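Thrombospondin related anonymous protein (Plasmodium falciparum, PDB 4F1J) is a membrane-anchored adhesive protein of the malaria parasite, of which this chain is the von Willebrand factor A domain, which binds magnesium and probably contacts adhesion ligands. Local coordinates at residues 55-60 / 91-96; 13-18 / 121-126; 99-104 / 137-142; 20-25 / 86-91. All coordinates share one frame; numbering follows the deposited sequence.

All four contacts lie in one von Willebrand factor A domain, a Rossmann-like sheet flanked by helices. Interaction 2 is the buried one: two parallel strands of the sheet end at a magnesium site, its touching residues are all buried, and its chemistry is that of carboxylates, hydroxyls and a hydrated metal. Interactions 1 and 4 border it, touch each other, and share Arg-91; the first joins a turn to the start of helix 94-106 through backbone, amide and carboxylate hydrogen bonds, the second packs a cis-proline loop on a tryptophan. Interaction 3 uses the same helix as interaction 1 but farther along, where two helices meet with an apolar inner side and a cationic outer side.

Interaction 1: residues 55-60 / 91-96; sequences SNNAKE and RTNLSD. With MG (magnesium ion), chain H; EDO (1,2-ethanediol), chain K.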
# COMPACT_ATOMS: atom_id res chain seq x y z
N SER A 55 9.30 -8.26 1.01
CA SER A 55 9.34 -9.57 0.39
C SER A 55 9.75 -10.53 1.51
O SER A 55 8.88 -11.05 2.21
CB SER A 55 10.23 -9.58 -0.86
OG SER A 55 11.57 -9.25 -0.59
N ASN A 56 11.05 -10.73 1.73
CA ASN A 56 11.51 -11.57 2.84
C ASN A 56 11.16 -10.91 4.18
O ASN A 56 10.80 -11.58 5.14
CB ASN A 56 13.03 -11.82 2.75
CG ASN A 56 13.41 -12.72 1.58
OD1 ASN A 56 12.56 -13.40 0.99
ND2 ASN A 56 14.71 -12.74 1.23
N ASN A 57 11.30 -9.59 4.20
CA ASN A 57 11.03 -8.73 5.35
C ASN A 57 10.54 -7.38 4.83
O ASN A 57 10.63 -7.12 3.62
CB ASN A 57 12.31 -8.52 6.17
CG ASN A 57 12.87 -9.83 6.70
OD1 ASN A 57 12.31 -10.41 7.62
ND2 ASN A 57 13.96 -10.31 6.09
N ALA A 58 10.02 -6.54 5.72
CA ALA A 58 9.71 -5.14 5.38
C ALA A 58 10.93 -4.22 5.55
O ALA A 58 11.71 -4.38 6.49
CB ALA A 58 8.56 -4.65 6.24
N LYS A 59 11.10 -3.28 4.62
CA LYS A 59 12.16 -2.29 4.71
C LYS A 59 11.55 -0.93 4.43
O LYS A 59 10.98 -0.72 3.36
CB LYS A 59 13.26 -2.58 3.70
CG LYS A 59 14.37 -1.54 3.69
CD LYS A 59 15.50 -1.90 2.78
CE LYS A 59 16.48 -0.72 2.71
NZ LYS A 59 17.65 -1.06 1.85
N GLU A 60 11.65 -0.02 5.39
CA GLU A 60 11.15 1.34 5.23
C GLU A 60 11.94 2.07 4.16
O GLU A 60 13.20 2.01 4.14
CB GLU A 60 11.26 2.10 6.55
CG GLU A 60 10.71 3.53 6.49
CD GLU A 60 10.91 4.27 7.80
OE1 GLU A 60 10.24 3.92 8.79
OE2 GLU A 60 11.78 5.17 7.83
N ARG A 91 10.25 -13.62 -0.87
CA ARG A 91 8.91 -14.15 -0.63
C ARG A 91 7.90 -13.04 -0.35
O ARG A 91 8.06 -11.97 -0.90
CB ARG A 91 8.95 -15.26 0.45
CG ARG A 91 9.55 -14.88 1.77
CD ARG A 91 9.64 -16.11 2.70
NE ARG A 91 10.03 -15.76 4.06
CZ ARG A 91 9.20 -15.24 4.99
NH1 ARG A 91 7.92 -14.98 4.74
NH2 ARG A 91 9.67 -14.98 6.20
N THR A 92 6.86 -13.30 0.44
CA THR A 92 5.76 -12.32 0.61
C THR A 92 5.38 -12.18 2.08
O THR A 92 4.31 -12.66 2.51
CB THR A 92 4.54 -12.74 -0.24
OG1 THR A 92 4.97 -13.08 -1.57
CG2 THR A 92 3.47 -11.65 -0.28
N ASN A 93 6.24 -11.50 2.82
CA ASN A 93 6.07 -11.34 4.26
C ASN A 93 5.21 -10.10 4.52
O ASN A 93 5.68 -9.10 5.07
CB ASN A 93 7.43 -11.21 4.93
CG ASN A 93 7.39 -11.40 6.44
OD1 ASN A 93 6.34 -11.38 7.08
ND2 ASN A 93 8.56 -11.55 7.01
N LEU A 94 3.94 -10.19 4.14
CA LEU A 94 2.97 -9.12 4.39
C LEU A 94 2.82 -8.85 5.87
O LEU A 94 2.67 -7.70 6.29
CB LEU A 94 1.60 -9.45 3.80
CG LEU A 94 0.51 -8.38 4.02
CD1 LEU A 94 0.93 -7.07 3.42
CD2 LEU A 94 -0.84 -8.85 3.47
N SER A 95 2.85 -9.90 6.69
CA SER A 95 2.62 -9.71 8.12
C SER A 95 3.70 -8.82 8.76
O SER A 95 3.37 -7.99 9.59
CB SER A 95 2.44 -11.06 8.84
OG SER A 95 3.63 -11.83 8.78
N ASP A 96 4.94 -8.94 8.31
CA ASP A 96 6.01 -8.04 8.78
C ASP A 96 5.79 -6.58 8.34
O ASP A 96 6.05 -5.65 9.11
CB ASP A 96 7.40 -8.51 8.31
CG ASP A 96 8.52 -7.79 9.02
OD1 ASP A 96 8.48 -7.72 10.27
OD2 ASP A 96 9.45 -7.28 8.36
MG MG H . 4.45 -12.62 10.60
C1 EDO K . 13.52 -7.58 1.07
O1 EDO K . 13.23 -8.41 2.18
C2 EDO K . 12.69 -6.34 1.16
O2 EDO K . 13.13 -5.69 2.34
O HOH W 1 11.47 -5.78 9.09
O HOH W 2 6.23 -12.56 9.39
O HOH W 3 4.78 -10.78 11.33
O HOH W 4 5.50 -13.32 12.26
O HOH W 5 4.15 -14.42 9.75
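Asn-93 lays its side chain against the turn that precedes strand 58-62, with CB 3.1 Å from Ser-55 O and the amide reaching on to the next carbonyl. Its ND2 donates to Asn-56 O at 2.9 Å in a nearly straight bond (171°) that lies in its own amide plane, while its backbone N donates to Ser-55 O at 2.7 Å. CG stands anti to the backbone N (chi1 -165°), and beyond it OD1 accepts from Asp-96 N at 3.1 Å, from above the carbonyl plane: the N-cap of helix 94-106. Asn-56 OD1 likewise accepts from Arg-91 N at 3.0 Å, and Asn-56 O lies over one face of the Arg-91 guanidinium, whose NH1 is salt-bridged to Asp-127. At Asp-96 the direction is reversed: OD2 takes Ala-58 N on its anti lone pair at 2.8 Å (174°), and a water joins OD2 to Ala-58 O. Ser-95 OG, with Asp-131, binds a magnesium ion, and a water bound to that ion donates to Asn-93 OD1. With ND2 giving to Asn-56 O, and OD1 receiving from Asp-96 N and the metal-bound water, the bonds fix which way round the Asn-93 amide sits.

Interaction 2: residues 13-18 / 121-126; sequences LMDCSG and LTDGIP. With MG (magnesium ion), chain C; EDO (1,2-ethanediol), chain J.
Asp-15 reaches from the end of strand 8-15 across to the end of strand 115-122. Its CB lies 3.0 Å from Leu-121 O, the same oxygen that accepts from Asp-15 N in the parallel pairing of Met-14 with Leu-121; Leu-121 N completes the pattern by donating to Leu-13 O. CG, anti to the backbone N (chi1 177°), is directed toward the 121-126 segment. Asp-15 CG is 3.2 Å from O1 of a 1,2-ethanediol, probably from the crystallisation liquor. Asp-15 OD1 turns back on its own segment, accepting from Ser-17 N, an Asx turn, and from Ser-17 OG on the syn lone pair. Thr-122 OG1 donates to the anti lone pair of Asp-15 OD2 at 2.7 Å. The same OD2 takes Asp-123 N from above the carboxylate plane. The metal is held by Ser-17 OG at 2.2 Å, Asp-123 OD1 at 2.1 Å, Ser-19 and three waters, the ligand set of a metal-ion-dependent adhesion site (MIDAS) with its DxSxS sequence. The two carboxylates stand nearly perpendicular (89°), Asp-123 OD1 binding the metal directly and Asp-15 OD2 reaching it through a water, in the second shell. Around this site, Asp-15 packs on Phe-54 of strand 47-54, Met-14 and Leu-121 face helix 22-38 through Trp-25 and Leu-36, and Leu-13 lies against Leu-98 and Val-101 of helix 94-106.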
# COMPACT_ATOMS: atom_id res chain seq x y z
N LEU A 13 2.48 -0.12 1.31
CA LEU A 13 3.26 -1.34 1.53
C LEU A 13 3.38 -2.00 0.17
O LEU A 13 2.39 -2.48 -0.39
CB LEU A 13 2.57 -2.31 2.52
CG LEU A 13 1.99 -1.74 3.81
CD1 LEU A 13 1.60 -2.84 4.79
CD2 LEU A 13 2.85 -0.71 4.51
N MET A 14 4.60 -2.02 -0.36
CA MET A 14 4.83 -2.42 -1.75
C MET A 14 5.56 -3.76 -1.81
O MET A 14 6.72 -3.86 -1.44
CB MET A 14 5.62 -1.32 -2.46
CG MET A 14 5.89 -1.61 -3.90
SD MET A 14 6.75 -0.20 -4.64
CE MET A 14 6.70 -0.64 -6.39
N ASP A 15 4.83 -4.79 -2.23
CA ASP A 15 5.35 -6.14 -2.43
C ASP A 15 6.50 -6.06 -3.43
O ASP A 15 6.34 -5.47 -4.51
CB ASP A 15 4.18 -6.96 -2.94
CG ASP A 15 4.51 -8.41 -3.30
OD1 ASP A 15 5.65 -8.75 -3.70
OD2 ASP A 15 3.53 -9.18 -3.27
N CYS A 16 7.66 -6.61 -3.08
CA CYS A 16 8.83 -6.62 -4.00
C CYS A 16 9.35 -8.06 -4.23
O CYS A 16 10.52 -8.27 -4.54
CB CYS A 16 9.94 -5.69 -3.49
SG CYS A 16 10.64 -6.13 -1.89
N SER A 17 8.42 -9.00 -4.14
CA SER A 17 8.71 -10.44 -4.22
C SER A 17 9.28 -10.83 -5.59
O SER A 17 9.00 -10.18 -6.62
CB SER A 17 7.46 -11.27 -3.95
OG SER A 17 6.40 -11.00 -4.84
N GLY A 18 10.04 -11.92 -5.60
CA GLY A 18 10.70 -12.38 -6.85
C GLY A 18 9.76 -12.72 -7.99
O GLY A 18 10.11 -12.56 -9.17
N LEU A 121 0.17 -2.88 -2.38
CA LEU A 121 0.33 -3.29 -3.78
C LEU A 121 0.95 -4.69 -3.76
O LEU A 121 2.02 -4.88 -3.20
CB LEU A 121 1.22 -2.32 -4.55
CG LEU A 121 0.90 -0.82 -4.49
CD1 LEU A 121 1.90 -0.05 -5.38
CD2 LEU A 121 -0.55 -0.55 -4.83
N THR A 122 0.25 -5.70 -4.29
CA THR A 122 0.77 -7.07 -4.17
C THR A 122 0.48 -7.90 -5.40
O THR A 122 -0.52 -7.71 -6.05
CB THR A 122 0.22 -7.77 -2.90
OG1 THR A 122 0.94 -9.00 -2.63
CG2 THR A 122 -1.29 -8.01 -3.00
N ASP A 123 1.36 -8.86 -5.69
CA ASP A 123 1.13 -9.81 -6.79
C ASP A 123 1.00 -11.25 -6.29
O ASP A 123 1.11 -12.20 -7.08
CB ASP A 123 2.27 -9.71 -7.81
CG ASP A 123 3.46 -10.58 -7.46
OD1 ASP A 123 3.78 -10.79 -6.25
OD2 ASP A 123 4.13 -10.99 -8.43
N GLY A 124 0.78 -11.42 -5.00
CA GLY A 124 0.74 -12.75 -4.40
C GLY A 124 -0.12 -12.86 -3.17
O GLY A 124 -0.87 -11.94 -2.81
N ILE A 125 -0.02 -14.03 -2.55
CA ILE A 125 -0.68 -14.35 -1.31
C ILE A 125 0.36 -14.28 -0.17
O ILE A 125 1.51 -14.73 -0.35
CB ILE A 125 -1.29 -15.77 -1.40
CG1 ILE A 125 -2.35 -15.83 -2.52
CG2 ILE A 125 -1.93 -16.15 -0.08
CD1 ILE A 125 -2.51 -17.20 -3.10
N PRO A 126 -0.02 -13.76 1.00
CA PRO A 126 0.94 -13.71 2.08
C PRO A 126 1.46 -15.10 2.48
O PRO A 126 0.72 -16.09 2.41
CB PRO A 126 0.14 -13.12 3.25
CG PRO A 126 -1.02 -12.50 2.64
CD PRO A 126 -1.33 -13.21 1.40
MG MG C . 4.78 -12.38 -5.41
C1 EDO J . 3.17 -5.87 -6.73
O1 EDO J . 3.92 -6.91 -6.10
C2 EDO J . 4.07 -4.69 -7.07
O2 EDO J . 4.62 -4.08 -5.91
O HOH W 6 3.82 -11.76 -3.60
O HOH W 7 3.41 -13.69 -6.13
O HOH W 8 5.64 -13.98 -4.63

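Interaction 3: residues 99-104 / 137-142; sequences LQVRKH and RKLNDR. With SO4 (sulfate ion), chain F.
Two neighbouring helices on one side of the Rossmann-like A-domain sheet, 94-106 and 129-141, meet here. The axes of their segments 99-104 and 137-141 approach to 10.0 Å and run 29° apart in the same sense. Leu-139 supplies the inner side of the contact. Its CD2 touches Arg-102 CB at 3.6 Å and Val-101 CG1 at 3.9 Å, and the Val-101 and Leu-139 side chains cross at about a right angle; Leu-98 and Leu-105 extend this apolar patch, and Val-101 passes it on to Tyr-11 and Leu-13 of strand 8-15. Toward solvent, Arg-102 lies across Lys-138. Arg-102 CD meets Lys-138 CB at 3.5 Å. The arginine chain bends at chi3 (63°), which sets NE; the guanidinium beyond it has Lys-138 CD over one face, 3.4 Å above its plane and offset toward the rim. Glu-135 forms a salt bridge with Arg-102 NE. The two cationic tips come close, with Arg-102 NH2 3.9 Å from Lys-138 NZ, while Arg-142 approaches Arg-102 CG from the end of the second helix. A sulfate ion, probably from the crystallisation liquor, lies between the arginines: Arg-142 NE donates to its O1 at 3.2 Å, Arg-142 NH2 to its O2, and the bond from Arg-102 NH1 to O2 is weak. A water accepts from Lys-138 NZ and donates to sulfate O4. On the sheet side the contact between the two segments is aliphatic, through Leu-139, Val-101 and Arg-102 CB; on the outer side three cationic side chains gather, and Glu-135 and the sulfate would offset their mutual repulsion in the crystal.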
# COMPACT_ATOMS: atom_id res chain seq x y z
N LEU A 99 3.05 -5.31 10.51
CA LEU A 99 3.66 -5.12 11.83
C LEU A 99 4.37 -3.75 11.95
O LEU A 99 4.29 -3.08 12.97
CB LEU A 99 4.63 -6.25 12.14
CG LEU A 99 5.45 -6.12 13.45
CD1 LEU A 99 4.55 -5.96 14.66
CD2 LEU A 99 6.33 -7.34 13.56
N GLN A 100 5.05 -3.32 10.89
CA GLN A 100 5.76 -2.02 10.95
C GLN A 100 4.77 -0.88 11.10
O GLN A 100 5.05 0.09 11.82
CB GLN A 100 6.63 -1.81 9.72
CG GLN A 100 7.70 -2.89 9.51
CD GLN A 100 8.41 -3.31 10.78
OE1 GLN A 100 9.01 -2.48 11.48
NE2 GLN A 100 8.31 -4.59 11.13
N VAL A 101 3.62 -1.00 10.44
CA VAL A 101 2.56 -0.01 10.60
C VAL A 101 2.07 0.01 12.06
O VAL A 101 1.94 1.07 12.67
CB VAL A 101 1.41 -0.24 9.66
CG1 VAL A 101 0.26 0.72 9.97
CG2 VAL A 101 1.89 -0.08 8.20
N ARG A 102 1.80 -1.17 12.61
CA ARG A 102 1.33 -1.24 13.99
C ARG A 102 2.37 -0.69 14.95
O ARG A 102 2.01 -0.16 15.97
CB ARG A 102 0.93 -2.68 14.33
CG ARG A 102 0.23 -2.86 15.70
CD ARG A 102 -0.42 -4.24 15.78
NE ARG A 102 0.56 -5.32 15.72
CZ ARG A 102 1.11 -5.91 16.78
NH1 ARG A 102 0.80 -5.51 18.00
NH2 ARG A 102 1.98 -6.89 16.61
N LYS A 103 3.67 -0.80 14.62
CA LYS A 103 4.72 -0.23 15.49
C LYS A 103 4.63 1.31 15.49
O LYS A 103 4.81 1.93 16.54
CB LYS A 103 6.12 -0.71 15.09
CG LYS A 103 6.42 -2.13 15.50
CD LYS A 103 7.70 -2.61 14.84
N HIS A 104 4.34 1.92 14.34
CA HIS A 104 4.09 3.37 14.31
C HIS A 104 2.97 3.73 15.27
O HIS A 104 3.07 4.72 16.01
CB HIS A 104 3.72 3.87 12.90
CG HIS A 104 4.87 3.91 11.94
ND1 HIS A 104 5.44 2.77 11.42
CD2 HIS A 104 5.54 4.95 11.40
CE1 HIS A 104 6.42 3.11 10.60
NE2 HIS A 104 6.50 4.43 10.56
N ARG A 137 -6.28 -7.36 11.93
CA ARG A 137 -7.28 -7.15 13.01
C ARG A 137 -6.81 -6.13 14.03
O ARG A 137 -7.59 -5.28 14.48
CB ARG A 137 -7.55 -8.47 13.75
CG ARG A 137 -8.37 -8.30 15.04
N LYS A 138 -5.56 -6.25 14.43
CA LYS A 138 -4.96 -5.37 15.42
C LYS A 138 -4.95 -3.95 14.88
O LYS A 138 -5.22 -3.00 15.60
CB LYS A 138 -3.56 -5.81 15.81
CG LYS A 138 -3.50 -7.07 16.68
CD LYS A 138 -2.09 -7.47 17.04
CE LYS A 138 -2.06 -8.86 17.69
NZ LYS A 138 -0.72 -9.19 18.22
N LEU A 139 -4.62 -3.80 13.61
CA LEU A 139 -4.70 -2.50 12.95
C LEU A 139 -6.13 -1.97 12.89
O LEU A 139 -6.38 -0.81 13.19
CB LEU A 139 -4.09 -2.58 11.55
CG LEU A 139 -2.57 -2.86 11.54
CD1 LEU A 139 -2.11 -3.07 10.10
CD2 LEU A 139 -1.77 -1.75 12.18
N ASN A 140 -7.08 -2.81 12.49
CA ASN A 140 -8.48 -2.41 12.44
C ASN A 140 -8.98 -1.91 13.82
O ASN A 140 -9.72 -0.92 13.91
CB ASN A 140 -9.38 -3.59 11.98
CG ASN A 140 -9.22 -3.93 10.50
OD1 ASN A 140 -8.79 -3.10 9.66
ND2 ASN A 140 -9.56 -5.17 10.17
N ASP A 141 -8.53 -2.58 14.88
CA ASP A 141 -8.94 -2.21 16.25
C ASP A 141 -8.43 -0.81 16.63
O ASP A 141 -9.00 -0.11 17.48
CB ASP A 141 -8.44 -3.24 17.27
CG ASP A 141 -9.27 -4.50 17.31
OD1 ASP A 141 -10.34 -4.60 16.66
OD2 ASP A 141 -8.81 -5.41 18.03
N ARG A 142 -7.33 -0.41 16.00
CA ARG A 142 -6.78 0.92 16.15
C ARG A 142 -7.31 1.89 15.08
O ARG A 142 -6.75 2.97 14.92
CB ARG A 142 -5.26 0.84 16.13
CG ARG A 142 -4.62 0.26 17.40
CD ARG A 142 -3.12 0.05 17.19
NE ARG A 142 -2.36 -0.36 18.37
CZ ARG A 142 -1.70 0.45 19.19
NH1 ARG A 142 -1.74 1.78 19.02
NH2 ARG A 142 -1.02 -0.06 20.21
S SO4 F . -1.59 -3.72 19.72
O1 SO4 F . -2.42 -3.51 18.54
O2 SO4 F . -0.30 -3.06 19.56
O3 SO4 F . -2.25 -3.18 20.89
O4 SO4 F . -1.42 -5.16 19.92
O HOH W 9 -0.03 -7.44 20.25

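Interaction 4: residues 20-25 / 86-91; sequences IRRHNW and NLPYGR. With SO4 (sulfate ion), chain G.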
# COMPACT_ATOMS: atom_id res chain seq x y z
N ILE A 20 7.47 -11.14 -9.23
CA ILE A 20 7.20 -9.95 -10.04
C ILE A 20 7.91 -9.96 -11.40
O ILE A 20 7.33 -9.57 -12.40
CB ILE A 20 7.57 -8.67 -9.28
CG1 ILE A 20 6.58 -8.47 -8.11
CG2 ILE A 20 7.59 -7.43 -10.22
CD1 ILE A 20 6.90 -7.27 -7.19
N ARG A 21 9.15 -10.43 -11.37
CA ARG A 21 10.09 -10.35 -12.49
C ARG A 21 10.60 -8.93 -12.67
O ARG A 21 9.84 -7.94 -12.61
CB ARG A 21 9.52 -10.90 -13.80
CG ARG A 21 8.91 -12.29 -13.70
CD ARG A 21 9.95 -13.33 -13.37
NE ARG A 21 9.41 -14.67 -13.21
CZ ARG A 21 9.09 -15.51 -14.21
NH1 ARG A 21 9.21 -15.15 -15.49
NH2 ARG A 21 8.63 -16.72 -13.92
N ARG A 22 11.90 -8.82 -12.88
CA ARG A 22 12.56 -7.54 -13.04
C ARG A 22 11.89 -6.64 -14.09
O ARG A 22 11.72 -5.44 -13.85
CB ARG A 22 14.05 -7.74 -13.36
CG ARG A 22 14.81 -6.50 -13.62
CD ARG A 22 14.98 -5.62 -12.41
NE ARG A 22 15.77 -4.44 -12.73
CZ ARG A 22 16.08 -3.47 -11.88
NH1 ARG A 22 15.67 -3.51 -10.62
NH2 ARG A 22 16.80 -2.44 -12.30
N HIS A 23 11.50 -7.20 -15.24
CA HIS A 23 10.96 -6.30 -16.30
C HIS A 23 9.64 -5.65 -15.86
O HIS A 23 9.39 -4.49 -16.14
CB HIS A 23 10.82 -7.03 -17.64
CG HIS A 23 9.85 -8.15 -17.63
ND1 HIS A 23 8.52 -7.96 -17.90
CD2 HIS A 23 10.01 -9.48 -17.44
CE1 HIS A 23 7.89 -9.12 -17.84
NE2 HIS A 23 8.77 -10.06 -17.58
N ASN A 24 8.83 -6.39 -15.10
CA ASN A 24 7.60 -5.86 -14.54
C ASN A 24 7.85 -4.87 -13.42
O ASN A 24 7.14 -3.87 -13.32
CB ASN A 24 6.70 -6.97 -14.01
CG ASN A 24 5.96 -7.70 -15.09
OD1 ASN A 24 5.59 -7.12 -16.12
ND2 ASN A 24 5.69 -8.97 -14.86
N TRP A 25 8.87 -5.13 -12.61
CA TRP A 25 9.26 -4.18 -11.56
C TRP A 25 9.61 -2.82 -12.16
O TRP A 25 9.17 -1.76 -11.69
CB TRP A 25 10.46 -4.71 -10.79
CG TRP A 25 10.91 -3.83 -9.69
CD1 TRP A 25 12.01 -3.05 -9.66
CD2 TRP A 25 10.27 -3.68 -8.41
NE1 TRP A 25 12.11 -2.41 -8.46
CE2 TRP A 25 11.05 -2.76 -7.68
CE3 TRP A 25 9.11 -4.20 -7.82
CZ2 TRP A 25 10.72 -2.37 -6.38
CZ3 TRP A 25 8.79 -3.81 -6.54
CH2 TRP A 25 9.58 -2.91 -5.84
N ASN A 86 18.73 -4.30 -6.26
CA ASN A 86 18.65 -5.73 -6.55
C ASN A 86 17.22 -6.25 -6.53
O ASN A 86 17.01 -7.46 -6.50
CB ASN A 86 19.51 -6.54 -5.56
CG ASN A 86 19.02 -6.45 -4.12
OD1 ASN A 86 18.17 -5.62 -3.77
ND2 ASN A 86 19.56 -7.33 -3.26
N LEU A 87 16.24 -5.35 -6.58
CA LEU A 87 14.84 -5.76 -6.52
C LEU A 87 14.35 -6.10 -7.91
O LEU A 87 14.85 -5.58 -8.90
CB LEU A 87 14.00 -4.62 -5.98
CG LEU A 87 14.32 -4.23 -4.54
CD1 LEU A 87 13.47 -2.97 -4.18
CD2 LEU A 87 14.10 -5.38 -3.57
N PRO A 88 13.35 -6.97 -8.02
CA PRO A 88 12.64 -7.68 -6.96
C PRO A 88 13.28 -9.02 -6.60
O PRO A 88 14.04 -9.57 -7.40
CB PRO A 88 11.28 -7.94 -7.60
CG PRO A 88 11.62 -8.12 -9.06
CD PRO A 88 12.77 -7.24 -9.35
N TYR A 89 12.95 -9.53 -5.43
CA TYR A 89 13.40 -10.85 -4.99
C TYR A 89 12.68 -11.24 -3.71
O TYR A 89 12.20 -10.39 -2.95
CB TYR A 89 14.92 -10.85 -4.77
CG TYR A 89 15.40 -10.17 -3.51
CD1 TYR A 89 15.37 -10.82 -2.30
CD2 TYR A 89 15.90 -8.87 -3.55
CE1 TYR A 89 15.82 -10.20 -1.12
CE2 TYR A 89 16.33 -8.23 -2.40
CZ TYR A 89 16.29 -8.92 -1.18
OH TYR A 89 16.75 -8.30 -0.04
N GLY A 90 12.63 -12.55 -3.46
CA GLY A 90 12.19 -13.06 -2.17
C GLY A 90 10.71 -13.35 -2.09
O GLY A 90 10.01 -13.33 -3.10
N ARG A 91 10.25 -13.62 -0.87
CA ARG A 91 8.91 -14.15 -0.63
C ARG A 91 7.90 -13.04 -0.35
O ARG A 91 8.06 -11.97 -0.90
CB ARG A 91 8.95 -15.26 0.45
CG ARG A 91 9.55 -14.88 1.77
CD ARG A 91 9.64 -16.11 2.70
NE ARG A 91 10.03 -15.76 4.06
CZ ARG A 91 9.20 -15.24 4.99
NH1 ARG A 91 7.92 -14.98 4.74
NH2 ARG A 91 9.67 -14.98 6.20
S SO4 G . 16.74 -3.00 -16.21
O1 SO4 G . 15.63 -2.62 -17.08
O2 SO4 G . 17.97 -3.22 -16.98
O3 SO4 G . 16.95 -1.89 -15.28
O4 SO4 G . 16.45 -4.25 -15.54
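The side chains of Trp-25 and Pro-88 run past one another in opposing senses, and Leu-87 lies aslant the indole, in the contact between the first turn of helix 22-38 and the loop 86-91, beside the metal-binding end of the von Willebrand factor A domain. The peptide bond joining Leu-87 to Pro-88 is cis, and both side chains point toward the helix. Leu-87 CB lies 3.6 Å above the indole plane, offset toward the rim, and Pro-88 CB lies over the same face, higher and likewise offset. Leu-87 CD1 reaches farther along the ring to Trp-25 CZ2 at 3.6 Å. CG of Trp-25 is anti to the backbone N (chi1 -179°), which directs it toward the loop, and the indole NE1 is hydrogen-bonded to Leu-82 O. The pyrrolidine ring of Pro-88 fits against the helix start: CD touches Trp-25 CB and Arg-22 CA, each at 3.7 Å, and CG meets Arg-21 C at 3.8 Å. Ile-20 CB closes the inner side, 4.1 Å from Pro-88 CG, and its side chain also packs on Asp-123 of the magnesium site. Farther along the loop, Tyr-89 and Gly-90 bond by their backbones to Cys-16 and Gly-18, holding the loop beside the segment that carries Ser-17. On the outer side Arg-22 bends at chi2 (68°), bringing CD beside Leu-87 O. Its NE and NH2 donate to a sulfate ion, probably from the crystallisation liquor, and NH2 also bonds to Leu-83 O. Arg-22 NH1 donates to Leu-87 O at 2.8 Å, with that oxygen 16° out of the guanidinium plane.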